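Local atomic coordinates of oxidoreductase (Methanosarcina mazei, PDB entry 3KA7), a protein that binds flavin-adenine dinucleotide and, judging from its amine-oxidoreductase family, probably carries out a flavin-dependent redox reaction. Residues V339-L350 and V364-D372. Sequence-based numbering, arbitrary orientation.
With FAD (flavin-adenine dinucleotide), chain B.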
# COMPACT_ATOMS: atom_id res chain seq x y z
N VAL A 339 19.00 -1.40 -0.13
CA VAL A 339 18.52 -1.99 1.11
C VAL A 339 19.69 -2.34 2.04
O VAL A 339 19.57 -2.25 3.27
CB VAL A 339 17.63 -3.23 0.86
CG1 VAL A 339 17.37 -3.97 2.16
CG2 VAL A 339 16.34 -2.81 0.24
N LYS A 340 20.81 -2.74 1.45
CA LYS A 340 22.02 -3.02 2.22
C LYS A 340 22.63 -1.74 2.80
O LYS A 340 23.47 -1.80 3.70
CB LYS A 340 23.05 -3.78 1.36
CG LYS A 340 23.78 -2.93 0.33
CD LYS A 340 24.76 -3.76 -0.50
CE LYS A 340 24.00 -4.70 -1.41
NZ LYS A 340 24.87 -5.35 -2.45
N ASN A 341 22.19 -0.58 2.29
CA ASN A 341 22.72 0.71 2.71
C ASN A 341 21.69 1.58 3.44
O ASN A 341 21.64 2.79 3.21
CB ASN A 341 23.21 1.51 1.49
CG ASN A 341 24.24 0.77 0.65
OD1 ASN A 341 24.14 0.71 -0.58
ND2 ASN A 341 25.25 0.22 1.31
N LEU A 342 20.87 0.98 4.30
CA LEU A 342 19.78 1.72 4.96
C LEU A 342 20.25 2.91 5.79
O LEU A 342 19.58 3.94 5.86
CB LEU A 342 18.92 0.79 5.82
CG LEU A 342 17.96 -0.14 5.06
CD1 LEU A 342 17.16 -0.99 6.04
CD2 LEU A 342 17.04 0.67 4.17
N GLU A 343 21.40 2.77 6.45
CA GLU A 343 21.91 3.87 7.26
C GLU A 343 22.13 5.13 6.43
O GLU A 343 21.70 6.22 6.81
CB GLU A 343 23.21 3.46 7.98
CG GLU A 343 23.00 2.39 9.04
CD GLU A 343 24.15 2.32 10.03
OE1 GLU A 343 24.70 3.39 10.39
OE2 GLU A 343 24.52 1.20 10.45
N SER A 344 22.77 5.00 5.28
CA SER A 344 23.01 6.19 4.47
C SER A 344 21.73 6.71 3.81
O SER A 344 21.57 7.92 3.63
CB SER A 344 24.11 5.96 3.44
OG SER A 344 23.79 4.90 2.58
N GLU A 345 20.82 5.80 3.47
CA GLU A 345 19.51 6.21 2.93
C GLU A 345 18.76 7.07 3.95
O GLU A 345 18.21 8.11 3.61
CB GLU A 345 18.68 4.98 2.55
CG GLU A 345 19.30 4.15 1.42
CD GLU A 345 19.24 4.84 0.07
OE1 GLU A 345 18.12 5.09 -0.42
OE2 GLU A 345 20.31 5.13 -0.52
N ILE A 346 18.76 6.63 5.20
CA ILE A 346 18.11 7.36 6.27
C ILE A 346 18.75 8.74 6.44
O ILE A 346 18.06 9.76 6.58
CB ILE A 346 18.18 6.57 7.59
CG1 ILE A 346 17.29 5.34 7.50
CG2 ILE A 346 17.76 7.44 8.76
CD1 ILE A 346 17.55 4.32 8.60
N GLU A 347 20.08 8.78 6.41
CA GLU A 347 20.80 10.04 6.54
C GLU A 347 20.30 11.04 5.49
O GLU A 347 20.13 12.22 5.79
CB GLU A 347 22.31 9.84 6.36
CG GLU A 347 23.00 9.03 7.44
CD GLU A 347 24.42 8.62 7.04
OE1 GLU A 347 25.10 9.41 6.35
OE2 GLU A 347 24.86 7.51 7.40
N MSE A 348 20.10 10.57 4.27
CA MSE A 348 19.68 11.45 3.20
C MSE A 348 18.27 11.98 3.44
O MSE A 348 17.98 13.15 3.16
CB MSE A 348 19.76 10.73 1.86
CG MSE A 348 21.16 10.64 1.34
SE MSE A 348 21.14 9.55 -0.26
CE MSE A 348 22.10 8.00 0.41
N GLY A 349 17.40 11.12 3.96
CA GLY A 349 16.04 11.53 4.28
C GLY A 349 16.03 12.61 5.35
O GLY A 349 15.28 13.59 5.28
N LEU A 350 16.89 12.43 6.35
CA LEU A 350 17.01 13.39 7.44
C LEU A 350 17.48 14.76 6.95
O LEU A 350 17.02 15.80 7.45
CB LEU A 350 17.94 12.84 8.52
CG LEU A 350 17.35 11.67 9.30
CD1 LEU A 350 18.34 11.19 10.34
CD2 LEU A 350 16.05 12.07 9.96
N VAL A 364 12.18 14.06 15.38
CA VAL A 364 12.01 12.75 14.79
C VAL A 364 11.59 11.78 15.89
O VAL A 364 12.29 11.61 16.89
CB VAL A 364 13.32 12.28 14.15
CG1 VAL A 364 13.18 10.85 13.63
CG2 VAL A 364 13.74 13.25 13.04
N LEU A 365 10.44 11.13 15.69
CA LEU A 365 9.86 10.25 16.68
C LEU A 365 10.33 8.81 16.50
O LEU A 365 10.75 8.16 17.46
CB LEU A 365 8.33 10.34 16.61
CG LEU A 365 7.44 9.57 17.60
CD1 LEU A 365 7.71 9.97 19.06
CD2 LEU A 365 5.96 9.74 17.24
N LEU A 366 10.25 8.31 15.28
CA LEU A 366 10.63 6.92 15.00
C LEU A 366 10.90 6.79 13.52
O LEU A 366 10.20 7.39 12.70
CB LEU A 366 9.51 5.96 15.42
CG LEU A 366 9.82 4.46 15.37
CD1 LEU A 366 10.94 4.11 16.36
CD2 LEU A 366 8.57 3.63 15.65
N ILE A 367 11.91 6.00 13.17
CA ILE A 367 12.18 5.69 11.77
C ILE A 367 11.99 4.19 11.61
O ILE A 367 12.52 3.41 12.41
CB ILE A 367 13.62 6.09 11.40
CG1 ILE A 367 13.81 7.59 11.64
CG2 ILE A 367 13.97 5.70 9.94
CD1 ILE A 367 15.25 8.05 11.46
N GLN A 368 11.19 3.79 10.62
CA GLN A 368 10.89 2.38 10.39
C GLN A 368 11.21 2.00 8.94
O GLN A 368 10.76 2.68 8.02
CB GLN A 368 9.40 2.12 10.68
CG GLN A 368 8.99 2.48 12.14
CD GLN A 368 7.49 2.61 12.34
OE1 GLN A 368 6.85 1.71 12.90
NE2 GLN A 368 6.92 3.72 11.90
N SER A 369 11.98 0.92 8.75
CA SER A 369 12.38 0.50 7.40
C SER A 369 11.65 -0.77 6.99
O SER A 369 11.43 -1.66 7.83
CB SER A 369 13.89 0.27 7.32
OG SER A 369 14.61 1.46 7.59
N TYR A 370 11.30 -0.87 5.72
CA TYR A 370 10.51 -2.00 5.22
C TYR A 370 11.11 -2.56 3.95
O TYR A 370 11.42 -1.84 3.01
CB TYR A 370 9.08 -1.56 4.93
CG TYR A 370 8.39 -1.05 6.17
CD1 TYR A 370 7.57 -1.89 6.92
CD2 TYR A 370 8.56 0.25 6.60
CE1 TYR A 370 6.94 -1.44 8.08
CE2 TYR A 370 7.94 0.71 7.75
CZ TYR A 370 7.13 -0.14 8.48
OH TYR A 370 6.51 0.32 9.62
N HIS A 371 11.28 -3.87 3.92
CA HIS A 371 11.89 -4.48 2.77
C HIS A 371 11.76 -5.98 2.93
O HIS A 371 11.36 -6.46 4.00
CB HIS A 371 13.37 -4.08 2.68
CG HIS A 371 14.18 -4.45 3.88
ND1 HIS A 371 14.32 -3.62 4.97
CD2 HIS A 371 14.91 -5.56 4.16
CE1 HIS A 371 15.08 -4.21 5.88
NE2 HIS A 371 15.45 -5.38 5.41
N ASP A 372 12.04 -6.70 1.85
CA ASP A 372 12.14 -8.16 1.88
C ASP A 372 10.91 -8.84 2.50
O ASP A 372 9.82 -8.74 1.93
CB ASP A 372 13.48 -8.58 2.53
CG ASP A 372 14.66 -8.20 1.65
OD1 ASP A 372 14.74 -8.74 0.52
OD2 ASP A 372 15.50 -7.35 2.06
PA FAD B . 0.10 -8.43 5.74
O1A FAD B . 1.35 -8.85 5.01
O2A FAD B . 0.11 -7.04 6.34
O5B FAD B . -0.21 -9.49 6.90
C5B FAD B . 0.29 -10.82 6.80
C4B FAD B . 0.03 -11.43 8.18
O4B FAD B . 0.38 -12.80 8.21
C3B FAD B . 0.85 -10.72 9.26
O3B FAD B . 0.00 -10.24 10.29
C2B FAD B . 1.80 -11.80 9.76
O2B FAD B . 2.11 -11.67 11.14
C1B FAD B . 1.04 -13.08 9.45
N9A FAD B . 1.87 -14.27 9.23
C8A FAD B . 3.05 -14.40 8.53
N7A FAD B . 3.42 -15.72 8.56
C5A FAD B . 2.48 -16.40 9.27
C6A FAD B . 2.35 -17.73 9.63
N6A FAD B . 3.20 -18.63 9.16
N1A FAD B . 1.26 -18.12 10.37
C2A FAD B . 0.30 -17.21 10.77
N3A FAD B . 0.43 -15.89 10.42
C4A FAD B . 1.50 -15.50 9.68
N1 FAD B . -1.18 0.98 1.90
C2 FAD B . -2.19 1.91 1.71
O2 FAD B . -3.25 1.57 1.17
N3 FAD B . -1.99 3.22 2.11
C4 FAD B . -0.79 3.61 2.68
O4 FAD B . -0.60 4.77 3.04
C4X FAD B . 0.22 2.68 2.87
N5 FAD B . 1.43 3.07 3.43
C5X FAD B . 2.43 2.12 3.62
C6 FAD B . 3.64 2.49 4.20
C7 FAD B . 4.63 1.54 4.41
C7M FAD B . 5.94 1.97 5.03
C8 FAD B . 4.40 0.22 4.03
C8M FAD B . 5.45 -0.83 4.23
C9 FAD B . 3.20 -0.15 3.44
C9A FAD B . 2.20 0.80 3.24
N10 FAD B . 0.99 0.43 2.66
C10 FAD B . 0.01 1.36 2.48
C1' FAD B . 0.76 -0.95 2.16
C2' FAD B . -0.06 -1.72 3.20
O2' FAD B . 0.48 -1.49 4.50
C3' FAD B . -0.03 -3.21 2.86
O3' FAD B . -0.29 -3.37 1.47
C4' FAD B . -1.03 -4.08 3.62
O4' FAD B . -1.01 -3.83 5.01
C5' FAD B . -0.61 -5.53 3.39
O5' FAD B . -1.68 -6.34 3.82
P FAD B . -1.67 -7.89 3.49
O1P FAD B . -3.09 -8.34 3.24
O2P FAD B . -0.69 -8.25 2.39
O3P FAD B . -1.21 -8.64 4.83
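Val339 lays its CG1 methyl over one face of the His371 imidazole in a CH-pi contact, CG1 lying 3.8 Å from the ring centroid and 23° off the ring normal, displaced from the centre toward the rim. Because CG1 of Val339 stands opposite the backbone N (chi1 169°), it reaches the ring while CG2 rests against His371 CB. The imidazole's CG sits between the backbone N and the carbonyl carbon of His371. Leu342 next brings CD1 up obliquely to the same imidazole, and that methyl also sits on the small Ser369, 3.7 Å from its CB. Val339, just before helix 342-356, meets His371, just after strand 362-370; the helix covers one side of that strand, the edge strand of a seven-stranded mixed sheet, with local axes 10.8 Å apart and running at 132°. Farther along, two branched side chains cross at a slant: Ile346 CG2 meets Ile367 CD1 at 3.7 Å, and CG1 and CD1 of Ile346 lie alongside Ile367 CG2. Beta-branched isoleucine and valine suit an extended strand, and here they offer methyls to the helix. Leu350 closes the row, its CD2 branch meeting Val364 CG2 at 4.0 Å as the side chains cross nearly at right angles. On the opposite side of the strand, Tyr370 presents a ring face to the dimethylbenzene end of the flavin, with FAD C8M 3.4 Å above the ring plane.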